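Local coordinates for protein citrate synthase (Metallosphaera sedula, PDB 6ABW) that probably catalyses the condensation of oxaloacetate with acetyl-CoA and water to give citrate and CoA, a step of the tricarboxylic acid cycle, at residues A[274-279]-A[320-325]; A[49-54]-A[188-193]; A[24-29]-A[359-364]; A[29-34]-A[192-197]. All coordinates share one frame; numbering follows the deposited sequence.

Interaction 1. Residues A[274-279]-A[320-325]; sequences KTYDPR and IYPNTD. With ACO (acetyl coenzyme *a), chain D.
Asp277 meets the 320-325 loop with backbone and carboxylate together. Its N donates to Pro322 O at 3.3 Å, almost straight (174° at the hydrogen), while OD2 takes a weak bond from Thr324 N. Beside this pair the Pro322 ring lies on a face of Tyr276, CD standing 3.8 Å from the ring centroid and 13° off the normal, a CH-pi contact. Tyr321 adds an oblique aromatic neighbour, its CD1 3.6 Å from CD1 of Tyr276. A water 2.9 Å from Pro322 O and also near Thr275 O probably links the two carbonyls. The Asp277 carboxylate is itself fixed from its own segment: CG lies anti to the backbone N (chi1 177°), and Arg279 grips it side-on, NE to OD1 and NH2 to OD2, both on syn lone pairs. OD1 also accepts from Arg279 N, making Asp277 the N-cap of helix 278-292. Asn323 OD1 caps Asp325 N at 2.8 Å in the turn leading into helix 325-335; Asp325 is a predicted active-site residue. Thr324 CG2 rests over one face of the Arg279 guanidinium, 3.4 Å from NH2. An alanine in place of Arg279 would probably leave the Asp277 carboxylate without its cationic mate, held by backbone N-H groups and freer to turn, with a gap beside Thr324. Further out, Tyr276 OH bonds Glu308, Asn323 ND2 reaches Gly269 O, and Ile320 CD1 approaches O2A of acetyl-CoA at 3.5 Å.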
# COMPACT_ATOMS: atom_id res chain seq x y z
N LYS A 274 -29.76 -0.19 -9.27
CA LYS A 274 -30.52 -0.04 -10.51
C LYS A 274 -31.62 1.02 -10.32
O LYS A 274 -32.52 1.15 -11.13
CB LYS A 274 -31.06 -1.41 -10.96
CG LYS A 274 -29.96 -2.47 -11.18
CD LYS A 274 -28.86 -1.98 -12.13
CE LYS A 274 -27.59 -2.84 -12.19
NZ LYS A 274 -26.47 -1.98 -12.76
N THR A 275 -31.47 1.86 -9.29
CA THR A 275 -32.36 2.91 -8.86
C THR A 275 -31.43 4.10 -8.59
O THR A 275 -30.16 3.93 -8.76
CB THR A 275 -32.98 2.56 -7.49
OG1 THR A 275 -31.93 2.31 -6.53
CG2 THR A 275 -33.77 1.28 -7.56
N TYR A 276 -31.98 5.24 -8.18
CA TYR A 276 -31.14 6.27 -7.53
C TYR A 276 -30.30 5.62 -6.39
O TYR A 276 -30.76 4.77 -5.63
CB TYR A 276 -31.97 7.38 -6.86
CG TYR A 276 -32.23 8.65 -7.66
CD1 TYR A 276 -33.09 8.60 -8.74
CD2 TYR A 276 -31.69 9.89 -7.28
CE1 TYR A 276 -33.41 9.74 -9.45
CE2 TYR A 276 -31.97 11.04 -8.00
CZ TYR A 276 -32.83 10.93 -9.10
OH TYR A 276 -33.22 11.94 -9.92
N ASP A 277 -29.05 6.02 -6.31
CA ASP A 277 -28.19 5.61 -5.19
C ASP A 277 -28.75 6.35 -3.99
O ASP A 277 -28.90 7.57 -4.03
CB ASP A 277 -26.77 6.03 -5.59
CG ASP A 277 -25.72 5.79 -4.58
OD1 ASP A 277 -25.99 5.68 -3.34
OD2 ASP A 277 -24.56 5.63 -5.09
N PRO A 278 -29.07 5.63 -2.90
CA PRO A 278 -29.63 6.34 -1.72
C PRO A 278 -28.76 7.45 -1.22
O PRO A 278 -29.27 8.44 -0.65
CB PRO A 278 -29.79 5.25 -0.69
CG PRO A 278 -28.94 4.13 -1.12
CD PRO A 278 -28.84 4.20 -2.64
N ARG A 279 -27.44 7.33 -1.45
CA ARG A 279 -26.57 8.44 -1.03
C ARG A 279 -26.73 9.72 -1.83
O ARG A 279 -26.49 10.82 -1.29
CB ARG A 279 -25.07 8.03 -1.04
CG ARG A 279 -24.82 6.86 -0.12
CD ARG A 279 -23.49 6.19 -0.37
NE ARG A 279 -23.51 5.52 -1.67
CZ ARG A 279 -22.44 4.95 -2.23
NH1 ARG A 279 -21.29 4.89 -1.61
NH2 ARG A 279 -22.50 4.48 -3.46
N ILE A 320 -30.41 3.82 -15.26
CA ILE A 320 -29.22 4.65 -15.00
C ILE A 320 -29.63 6.01 -14.36
O ILE A 320 -30.30 6.84 -14.96
CB ILE A 320 -28.49 4.88 -16.33
CG1 ILE A 320 -28.08 3.55 -16.98
CG2 ILE A 320 -27.28 5.82 -16.17
CD1 ILE A 320 -27.19 2.63 -16.24
N TYR A 321 -29.18 6.25 -13.11
CA TYR A 321 -29.65 7.31 -12.30
C TYR A 321 -28.41 7.95 -11.63
O TYR A 321 -27.35 7.37 -11.64
CB TYR A 321 -30.53 6.74 -11.22
CG TYR A 321 -31.83 6.25 -11.74
CD1 TYR A 321 -32.81 7.14 -12.05
CD2 TYR A 321 -32.08 4.91 -11.90
CE1 TYR A 321 -34.06 6.70 -12.50
CE2 TYR A 321 -33.33 4.49 -12.37
CZ TYR A 321 -34.29 5.41 -12.65
OH TYR A 321 -35.55 5.05 -13.08
N PRO A 322 -28.57 9.08 -10.98
CA PRO A 322 -27.46 9.67 -10.23
C PRO A 322 -26.89 8.71 -9.19
O PRO A 322 -27.64 7.97 -8.50
CB PRO A 322 -28.12 10.86 -9.54
CG PRO A 322 -29.21 11.25 -10.50
CD PRO A 322 -29.73 9.94 -10.97
N ASN A 323 -25.57 8.70 -9.08
CA ASN A 323 -24.87 7.94 -8.07
C ASN A 323 -24.29 8.89 -7.06
O ASN A 323 -24.48 10.09 -7.15
CB ASN A 323 -23.84 6.97 -8.72
CG ASN A 323 -22.68 7.68 -9.39
OD1 ASN A 323 -22.13 8.66 -8.86
ND2 ASN A 323 -22.26 7.16 -10.52
N THR A 324 -23.65 8.33 -6.05
CA THR A 324 -23.14 9.10 -4.91
C THR A 324 -22.15 10.17 -5.31
O THR A 324 -21.96 11.13 -4.54
CB THR A 324 -22.51 8.16 -3.87
OG1 THR A 324 -22.25 8.90 -2.68
CG2 THR A 324 -21.28 7.52 -4.40
N ASP A 325 -21.54 10.04 -6.50
CA ASP A 325 -20.49 11.00 -6.94
C ASP A 325 -21.05 12.25 -7.61
O ASP A 325 -20.30 13.18 -7.90
CB ASP A 325 -19.47 10.27 -7.78
CG ASP A 325 -18.86 8.99 -7.04
OD1 ASP A 325 -18.44 9.07 -5.81
OD2 ASP A 325 -18.86 7.88 -7.69
N1A ACO D . -24.35 7.61 -18.93
C2A ACO D . -25.03 7.27 -20.09
N3A ACO D . -25.34 5.96 -20.42
C4A ACO D . -24.97 4.98 -19.56
C5A ACO D . -24.25 5.29 -18.30
C6A ACO D . -23.97 6.69 -18.04
N6A ACO D . -23.28 7.00 -16.92
N7A ACO D . -23.99 4.11 -17.68
C8A ACO D . -24.49 3.12 -18.45
N9A ACO D . -25.06 3.64 -19.56
C1B ACO D . -25.76 2.88 -20.64
C2B ACO D . -24.91 1.77 -21.28
O2B ACO D . -24.05 2.22 -22.33
C3B ACO D . -26.01 0.89 -21.80
O3B ACO D . -26.42 1.45 -23.06
P3B ACO D . -27.07 0.59 -24.29
O7A ACO D . -26.73 1.40 -25.53
O8A ACO D . -28.57 0.55 -23.99
O9A ACO D . -26.35 -0.75 -24.22
C4B ACO D . -27.13 0.99 -20.75
O4B ACO D . -26.94 2.25 -20.09
C5B ACO D . -27.09 -0.07 -19.69
O5B ACO D . -25.82 -0.07 -19.05
P1A ACO D . -25.56 -1.02 -17.77
O1A ACO D . -25.25 -2.38 -18.35
O2A ACO D . -26.72 -0.80 -16.78
O3A ACO D . -24.25 -0.48 -17.00
P2A ACO D . -22.73 -0.62 -17.53
O4A ACO D . -22.03 -1.80 -16.90
O5A ACO D . -22.65 -0.31 -19.00
O6A ACO D . -22.12 0.61 -16.68
CBP ACO D . -21.23 1.56 -14.69
CCP ACO D . -22.38 0.79 -15.28
CDP ACO D . -21.35 2.23 -13.34
CEP ACO D . -19.83 1.27 -15.25
CAP ACO D . -21.50 2.90 -15.56
OAP ACO D . -22.83 3.44 -15.48
C9P ACO D . -20.58 4.10 -15.32
O9P ACO D . -19.53 4.14 -15.95
N8P ACO D . -20.95 5.03 -14.41
C7P ACO D . -20.03 6.03 -13.92
C6P ACO D . -19.61 7.10 -14.90
C5P ACO D . -18.55 7.90 -14.16
O5P ACO D . -18.87 8.88 -13.49
N4P ACO D . -17.26 7.51 -14.29
C3P ACO D . -16.13 8.26 -13.71
C2P ACO D . -15.49 7.36 -12.68
S1P ACO D . -13.94 6.81 -13.31
C ACO D . -13.10 7.44 -12.03
O ACO D . -12.87 8.63 -12.05
CH3 ACO D . -12.72 6.50 -10.92
O HOH W 1 -27.46 5.10 -9.11

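Interaction 2. Residues A[49-54]-A[188-193]; sequences DLVEHT and ALILYA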
# COMPACT_ATOMS: atom_id res chain seq x y z
N ASP A 49 -31.58 7.40 7.99
CA ASP A 49 -31.87 7.43 9.44
C ASP A 49 -30.58 7.84 10.15
O ASP A 49 -30.59 8.71 11.08
CB ASP A 49 -32.36 6.01 9.84
CG ASP A 49 -33.16 5.92 11.21
OD1 ASP A 49 -33.47 6.99 11.89
OD2 ASP A 49 -33.42 4.74 11.60
N LEU A 50 -29.46 7.23 9.75
CA LEU A 50 -28.19 7.62 10.38
C LEU A 50 -27.85 9.06 10.14
O LEU A 50 -27.36 9.80 11.05
CB LEU A 50 -27.06 6.70 9.92
CG LEU A 50 -27.19 5.29 10.44
CD1 LEU A 50 -26.15 4.44 9.75
CD2 LEU A 50 -27.07 5.23 11.98
N VAL A 51 -28.06 9.52 8.90
CA VAL A 51 -27.62 10.91 8.60
C VAL A 51 -28.48 11.90 9.36
O VAL A 51 -27.98 12.86 9.97
CB VAL A 51 -27.60 11.23 7.10
CG1 VAL A 51 -27.43 12.76 6.86
CG2 VAL A 51 -26.43 10.53 6.43
N GLU A 52 -29.79 11.66 9.33
CA GLU A 52 -30.74 12.60 9.96
C GLU A 52 -30.62 12.63 11.50
O GLU A 52 -30.71 13.70 12.06
CB GLU A 52 -32.14 12.19 9.59
CG GLU A 52 -33.26 13.07 10.16
CD GLU A 52 -33.27 14.54 9.71
OE1 GLU A 52 -32.44 14.96 8.86
OE2 GLU A 52 -34.15 15.27 10.23
N HIS A 53 -30.43 11.49 12.12
CA HIS A 53 -30.59 11.33 13.56
C HIS A 53 -29.30 11.02 14.33
O HIS A 53 -29.34 10.95 15.58
CB HIS A 53 -31.61 10.24 13.84
CG HIS A 53 -32.96 10.54 13.28
ND1 HIS A 53 -33.59 9.71 12.38
CD2 HIS A 53 -33.84 11.53 13.57
CE1 HIS A 53 -34.79 10.21 12.09
NE2 HIS A 53 -34.96 11.31 12.81
N THR A 54 -28.15 10.80 13.65
CA THR A 54 -26.91 10.53 14.38
C THR A 54 -25.83 11.54 13.99
O THR A 54 -26.10 12.70 13.86
CB THR A 54 -26.46 9.05 14.35
OG1 THR A 54 -25.89 8.75 13.09
CG2 THR A 54 -27.65 8.09 14.61
N ALA A 188 -21.64 14.07 4.85
CA ALA A 188 -20.70 13.59 3.83
C ALA A 188 -19.80 12.53 4.43
O ALA A 188 -19.54 11.53 3.82
CB ALA A 188 -19.87 14.73 3.30
N LEU A 189 -19.33 12.75 5.66
CA LEU A 189 -18.52 11.76 6.37
C LEU A 189 -19.24 10.49 6.62
O LEU A 189 -18.67 9.42 6.49
CB LEU A 189 -18.03 12.27 7.70
CG LEU A 189 -17.06 13.40 7.58
CD1 LEU A 189 -16.91 14.14 8.89
CD2 LEU A 189 -15.73 12.80 7.14
N ILE A 190 -20.52 10.58 6.97
CA ILE A 190 -21.30 9.32 7.12
C ILE A 190 -21.56 8.64 5.77
O ILE A 190 -21.44 7.40 5.64
CB ILE A 190 -22.66 9.61 7.82
CG1 ILE A 190 -22.41 10.06 9.30
CG2 ILE A 190 -23.55 8.37 7.79
CD1 ILE A 190 -23.61 10.71 9.94
N LEU A 191 -21.88 9.46 4.77
CA LEU A 191 -22.33 8.94 3.47
C LEU A 191 -21.28 8.10 2.75
O LEU A 191 -21.59 7.13 2.07
CB LEU A 191 -22.82 10.10 2.58
CG LEU A 191 -24.19 10.73 2.92
CD1 LEU A 191 -24.48 12.05 2.23
CD2 LEU A 191 -25.32 9.74 2.65
N TYR A 192 -20.02 8.52 2.85
CA TYR A 192 -18.92 7.88 2.20
C TYR A 192 -18.18 6.82 3.05
O TYR A 192 -17.17 6.26 2.58
CB TYR A 192 -17.96 8.96 1.64
CG TYR A 192 -18.19 9.49 0.24
CD1 TYR A 192 -18.67 8.66 -0.80
CD2 TYR A 192 -17.82 10.77 -0.10
CE1 TYR A 192 -18.74 9.11 -2.09
CE2 TYR A 192 -17.92 11.23 -1.40
CZ TYR A 192 -18.40 10.38 -2.41
OH TYR A 192 -18.45 10.83 -3.74
N ALA A 193 -18.71 6.49 4.27
CA ALA A 193 -17.93 5.73 5.23
C ALA A 193 -17.62 4.33 4.73
O ALA A 193 -16.51 3.86 4.97
CB ALA A 193 -18.56 5.69 6.60
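Val51 and Ile190 meet branch to branch, CG2 against CG2 at 3.8 Å, and their CA atoms, 6.7 Å apart, mark the nearest approach of the two backbones. The CG2 methyl of Val51 is the main bump on its side. With CG2 anti to the carbonyl carbon and CG1 anti to the backbone N (chi1 168°), it enters the hollow between two successive side chains of the other helix, touching Ile190 CG2 and, 4.0 Å away, Leu191 CD2. The Val51 and Leu191 side chains cross at about a right angle, so methyl meets methyl without the chains lying alongside. Ile190 returns the fit with its other branch: CG1 is anti to the carbonyl carbon (chi1 -67°), and the terminal CD1 reaches the C-terminal turn of helix 47-53, 4.0 Å from Leu50 O and 4.4 Å from Thr54 OG1. Leu50 O there accepts from both Thr54 N and Thr54 OG1, the hydroxyl at 2.7 Å, and these donors arrive from opposite faces of the carbonyl plane. The contact is helix-to-helix packing in the largely helical citrate synthase fold, joining the short helix 47-53 to the last turn of helix 179-191, with no hydrogen bond between the two segments. Of the Leu50 side chain, CB comes nearest, 4.4 Å from Ile190 CG2. Around this apolar seam, Val59 of helix 56-65 packs on Ile190 and Thr54, while Tyr286 and Ile282 of helix 278-292 pack on Val51 and Leu191 respectively. Val383 of the second subunit packs on Leu50 and Thr54.

Interaction 3. Residues A[24-29]-A[359-364]; sequences FIKTTS and IEYVED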
# COMPACT_ATOMS: atom_id res chain seq x y z
N PHE A 24 -16.47 -13.90 -3.21
CA PHE A 24 -16.61 -13.44 -1.83
C PHE A 24 -15.29 -13.57 -1.09
O PHE A 24 -14.84 -14.68 -0.83
CB PHE A 24 -17.71 -14.21 -1.09
CG PHE A 24 -19.09 -13.87 -1.54
CD1 PHE A 24 -19.72 -12.71 -1.11
CD2 PHE A 24 -19.77 -14.71 -2.41
CE1 PHE A 24 -20.99 -12.37 -1.53
CE2 PHE A 24 -21.06 -14.38 -2.84
CZ PHE A 24 -21.67 -13.22 -2.39
N ILE A 25 -14.67 -12.43 -0.78
CA ILE A 25 -13.38 -12.38 -0.06
C ILE A 25 -13.54 -12.43 1.47
O ILE A 25 -12.57 -12.76 2.15
CB ILE A 25 -12.52 -11.13 -0.47
CG1 ILE A 25 -11.05 -11.29 -0.04
CG2 ILE A 25 -13.08 -9.83 0.10
CD1 ILE A 25 -10.18 -10.08 -0.34
N LYS A 26 -14.74 -12.11 1.99
CA LYS A 26 -14.94 -12.10 3.42
C LYS A 26 -16.44 -12.04 3.71
O LYS A 26 -17.25 -11.75 2.81
CB LYS A 26 -14.18 -10.90 4.09
CG LYS A 26 -14.82 -9.53 3.82
CD LYS A 26 -13.95 -8.36 4.31
CE LYS A 26 -13.82 -8.21 5.82
NZ LYS A 26 -14.95 -7.55 6.49
N THR A 27 -16.80 -12.30 4.96
CA THR A 27 -18.11 -11.94 5.46
C THR A 27 -18.02 -10.57 6.11
O THR A 27 -16.94 -10.15 6.51
CB THR A 27 -18.61 -12.94 6.51
OG1 THR A 27 -17.77 -12.87 7.66
CG2 THR A 27 -18.59 -14.34 5.97
N THR A 28 -19.14 -9.87 6.21
CA THR A 28 -19.18 -8.64 6.93
C THR A 28 -20.50 -8.45 7.63
O THR A 28 -21.50 -8.94 7.16
CB THR A 28 -18.84 -7.40 6.00
OG1 THR A 28 -18.65 -6.26 6.81
CG2 THR A 28 -19.98 -7.06 5.01
N SER A 29 -20.46 -7.71 8.73
CA SER A 29 -21.64 -7.21 9.43
C SER A 29 -21.76 -5.71 9.35
O SER A 29 -22.62 -5.13 9.98
CB SER A 29 -21.61 -7.64 10.92
OG SER A 29 -21.56 -9.03 10.95
N ILE A 359 -10.27 -4.80 10.76
CA ILE A 359 -10.43 -5.29 12.14
C ILE A 359 -11.29 -6.54 12.10
O ILE A 359 -10.93 -7.54 12.66
CB ILE A 359 -10.96 -4.26 13.09
CG1 ILE A 359 -9.96 -3.17 13.31
CG2 ILE A 359 -11.40 -4.90 14.45
CD1 ILE A 359 -10.45 -1.99 14.04
N GLU A 360 -12.39 -6.49 11.35
CA GLU A 360 -13.27 -7.68 11.17
C GLU A 360 -12.52 -8.83 10.60
O GLU A 360 -12.62 -9.99 11.06
CB GLU A 360 -14.41 -7.38 10.20
CG GLU A 360 -15.77 -7.23 10.75
CD GLU A 360 -16.86 -7.17 9.63
OE1 GLU A 360 -18.03 -7.34 10.02
OE2 GLU A 360 -16.54 -6.96 8.40
N TYR A 361 -11.73 -8.53 9.56
CA TYR A 361 -10.96 -9.54 8.90
C TYR A 361 -9.89 -10.20 9.78
O TYR A 361 -9.80 -11.44 9.81
CB TYR A 361 -10.37 -8.99 7.59
CG TYR A 361 -9.67 -10.03 6.79
CD1 TYR A 361 -10.38 -10.90 5.97
CD2 TYR A 361 -8.30 -10.15 6.86
CE1 TYR A 361 -9.70 -11.86 5.20
CE2 TYR A 361 -7.62 -11.11 6.14
CZ TYR A 361 -8.31 -11.97 5.30
OH TYR A 361 -7.55 -12.92 4.61
N VAL A 362 -9.10 -9.40 10.48
CA VAL A 362 -8.00 -9.93 11.28
C VAL A 362 -8.63 -10.73 12.45
O VAL A 362 -8.12 -11.82 12.80
CB VAL A 362 -7.08 -8.82 11.81
CG1 VAL A 362 -6.14 -9.33 12.84
CG2 VAL A 362 -6.24 -8.16 10.65
N GLU A 363 -9.68 -10.18 13.06
CA GLU A 363 -10.21 -10.81 14.31
C GLU A 363 -10.96 -12.08 14.02
O GLU A 363 -10.98 -12.95 14.85
CB GLU A 363 -11.03 -9.83 15.12
CG GLU A 363 -10.19 -8.76 15.76
CD GLU A 363 -10.99 -7.84 16.68
OE1 GLU A 363 -12.25 -8.12 16.84
OE2 GLU A 363 -10.44 -6.81 17.23
N ASP A 364 -11.54 -12.23 12.85
CA ASP A 364 -12.45 -13.34 12.65
C ASP A 364 -11.87 -14.34 11.72
O ASP A 364 -11.85 -15.53 12.00
CB ASP A 364 -13.84 -12.79 12.20
CG ASP A 364 -14.89 -13.89 11.94
OD1 ASP A 364 -14.86 -14.96 12.60
OD2 ASP A 364 -15.77 -13.66 11.08
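Glu360 carries the tight part of this contact, reaching from the helix with an extended chain to place its carboxylate against Lys26, Thr28 and Ser29. OE2 is met by two groups, Lys26 NZ in a salt bridge at 2.6 Å and Thr28 OG1, which donates to it at 2.7 Å on the syn lone pair. OE1 also uses its syn lone pair, accepting from Ser29 N at 2.8 Å with 167° at the hydrogen. Bonds to both oxygens fix the rotation of the carboxylate; chi1 is -108°, off the staggered positions, with the chain extended beyond CG. Lys26 arrives by folding: its chain bends at chi3 and chi4, bringing CE 4.0 Å from Tyr361 CB and setting NZ across the glutamate. Tyr361, buried like Lys26, turns its ring edge to Lys26 CB. NZ also bonds His357 ND1, one turn earlier on helix 342-365. Strand 24-28 crosses this helix at 94°, with the axes of the two short segments 9.1 Å apart at closest. The same strand pairs in parallel with a strand of the second subunit, so the contact ties the helix to the intersubunit sheet of the dimer. Replacing Glu360 by a glutamine would probably leave the Lys26 ammonium without its anionic mate here and weaken the hold on the strand's end. The solvent side is looser: Thr27 OG1 stands 4.0 Å from OD2 of the exposed Asp364, and the two side chains cross at about a right angle.

Interaction 4. Residues A[29-34]-A[192-197]; sequences SLTYID and YADHEV
Strand 31-34 passes the 192-197 loop with end-to-end directions of the touching parts 55° apart, the CA atoms of Thr31 and His195 coming within 6.7 Å. Thr31 OG1 donates to Asp194 OD2 over 2.6 Å, using the lone pair that faces away from the other carboxylate oxygen. The hydroxyl lies anti to the carbonyl carbon (chi1 -55°), which turns it toward the loop. His357 NE2 is a second partner of the same OD2, so this buried oxygen is held by the strand and by helix 342-365. Two residues along, Ile33 CD1 sits over the centre of one His195 ring face, 3.6 Å from the centroid and 13° off the normal, a CH-pi contact. Strand 31-34 is, within this chain, an outermost strand of a small antiparallel sheet with 39-42 and 45-46, and these two side chains bind it to the loop leading into helix 199-208. Two bonds hold the His195 ring: ND1 donates in the ring plane to Glu196 OE2 at 2.9 Å, and NE2 bonds Tyr273 OH. Glu196 in turn touches the predicted active-site residue His270, and its CG lies 3.8 Å from Ile33 CD1.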
# COMPACT_ATOMS: atom_id res chain seq x y z
N SER A 29 -20.46 -7.71 8.73
CA SER A 29 -21.64 -7.21 9.43
C SER A 29 -21.76 -5.71 9.35
O SER A 29 -22.62 -5.13 9.98
CB SER A 29 -21.61 -7.64 10.92
OG SER A 29 -21.56 -9.03 10.95
N LEU A 30 -20.98 -5.09 8.49
CA LEU A 30 -20.88 -3.65 8.43
C LEU A 30 -21.95 -3.02 7.56
O LEU A 30 -22.64 -2.09 8.02
CB LEU A 30 -19.49 -3.23 7.90
CG LEU A 30 -18.28 -3.58 8.82
CD1 LEU A 30 -16.95 -3.29 8.08
CD2 LEU A 30 -18.35 -2.86 10.16
N THR A 31 -22.03 -3.46 6.31
CA THR A 31 -22.74 -2.71 5.29
C THR A 31 -23.58 -3.67 4.48
O THR A 31 -23.06 -4.71 4.01
CB THR A 31 -21.74 -1.98 4.34
OG1 THR A 31 -20.88 -1.16 5.16
CG2 THR A 31 -22.40 -1.09 3.48
N TYR A 32 -24.86 -3.35 4.40
CA TYR A 32 -25.83 -4.10 3.57
C TYR A 32 -26.27 -3.22 2.40
O TYR A 32 -26.64 -2.08 2.58
CB TYR A 32 -27.04 -4.47 4.44
CG TYR A 32 -28.18 -5.08 3.66
CD1 TYR A 32 -28.08 -6.38 3.18
CD2 TYR A 32 -29.33 -4.34 3.40
CE1 TYR A 32 -29.09 -6.92 2.42
CE2 TYR A 32 -30.39 -4.91 2.67
CZ TYR A 32 -30.25 -6.20 2.22
OH TYR A 32 -31.22 -6.82 1.46
N ILE A 33 -26.28 -3.79 1.20
CA ILE A 33 -26.70 -3.07 0.00
C ILE A 33 -27.74 -3.90 -0.72
O ILE A 33 -27.49 -5.09 -0.93
CB ILE A 33 -25.51 -2.79 -0.95
CG1 ILE A 33 -24.47 -1.95 -0.26
CG2 ILE A 33 -26.00 -2.02 -2.17
CD1 ILE A 33 -23.12 -1.98 -0.92
N ASP A 34 -28.88 -3.29 -1.03
CA ASP A 34 -29.88 -3.91 -1.91
C ASP A 34 -29.95 -3.07 -3.18
O ASP A 34 -30.52 -2.01 -3.20
CB ASP A 34 -31.24 -4.03 -1.19
CG ASP A 34 -32.38 -4.60 -2.10
OD1 ASP A 34 -32.18 -4.89 -3.30
OD2 ASP A 34 -33.51 -4.73 -1.58
N TYR A 192 -20.02 8.52 2.85
CA TYR A 192 -18.92 7.88 2.20
C TYR A 192 -18.18 6.82 3.05
O TYR A 192 -17.17 6.26 2.58
CB TYR A 192 -17.96 8.96 1.64
CG TYR A 192 -18.19 9.49 0.24
CD1 TYR A 192 -18.67 8.66 -0.80
CD2 TYR A 192 -17.82 10.77 -0.10
CE1 TYR A 192 -18.74 9.11 -2.09
CE2 TYR A 192 -17.92 11.23 -1.40
CZ TYR A 192 -18.40 10.38 -2.41
OH TYR A 192 -18.45 10.83 -3.74
N ALA A 193 -18.71 6.49 4.27
CA ALA A 193 -17.93 5.73 5.23
C ALA A 193 -17.62 4.33 4.73
O ALA A 193 -16.51 3.86 4.97
CB ALA A 193 -18.56 5.69 6.60
N ASP A 194 -18.55 3.61 4.10
CA ASP A 194 -18.26 2.30 3.62
C ASP A 194 -19.20 1.89 2.47
O ASP A 194 -20.36 2.31 2.50
CB ASP A 194 -18.45 1.21 4.70
CG ASP A 194 -17.79 -0.12 4.27
OD1 ASP A 194 -16.61 -0.10 3.73
OD2 ASP A 194 -18.44 -1.18 4.33
N HIS A 195 -18.70 1.12 1.52
CA HIS A 195 -19.56 0.60 0.44
C HIS A 195 -18.84 -0.44 -0.39
O HIS A 195 -17.78 -0.13 -1.01
CB HIS A 195 -19.96 1.74 -0.49
CG HIS A 195 -21.28 1.57 -1.17
ND1 HIS A 195 -21.39 1.16 -2.48
CD2 HIS A 195 -22.53 1.80 -0.73
CE1 HIS A 195 -22.68 1.08 -2.78
NE2 HIS A 195 -23.39 1.46 -1.75
N GLU A 196 -19.36 -1.66 -0.43
CA GLU A 196 -18.78 -2.72 -1.31
C GLU A 196 -17.31 -2.99 -0.88
O GLU A 196 -16.91 -2.62 0.24
CB GLU A 196 -18.89 -2.32 -2.79
CG GLU A 196 -20.29 -2.17 -3.38
CD GLU A 196 -20.27 -1.45 -4.75
OE1 GLU A 196 -20.21 -2.11 -5.81
OE2 GLU A 196 -20.29 -0.18 -4.78
N VAL A 197 -16.55 -3.65 -1.75
CA VAL A 197 -15.18 -3.97 -1.47
C VAL A 197 -14.39 -3.53 -2.70
O VAL A 197 -14.01 -4.35 -3.54
CB VAL A 197 -14.97 -5.47 -1.16
CG1 VAL A 197 -13.54 -5.72 -0.70
CG2 VAL A 197 -15.92 -6.01 -0.13

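Overall arrangement
Interaction 4 is nested inside the loop closed by interaction 3, and the two share Ser29, between the successive strands 24-28 and 31-34; their centres are 13 Å apart, and Glu360 OE2 of interaction 3 lies 3.7 Å from Leu30 CD1 of interaction 4. Interactions 2 and 4 share Tyr192 and Ala193, the exit from helix 179-191. Tyr192 also reaches interaction 1, its OH 2.7 Å from OD1 of the predicted active-site Asp325, a probable hydrogen bond, while Arg279 NH1 packs 3.3 Å from His195 CG. Interaction 1 borders acetyl-CoA through Ile320, and the Glu196 side chain of interaction 4 is about 9 Å from the ligand. Interactions 2, 3 and 4 touch the second subunit; interaction 1 does not.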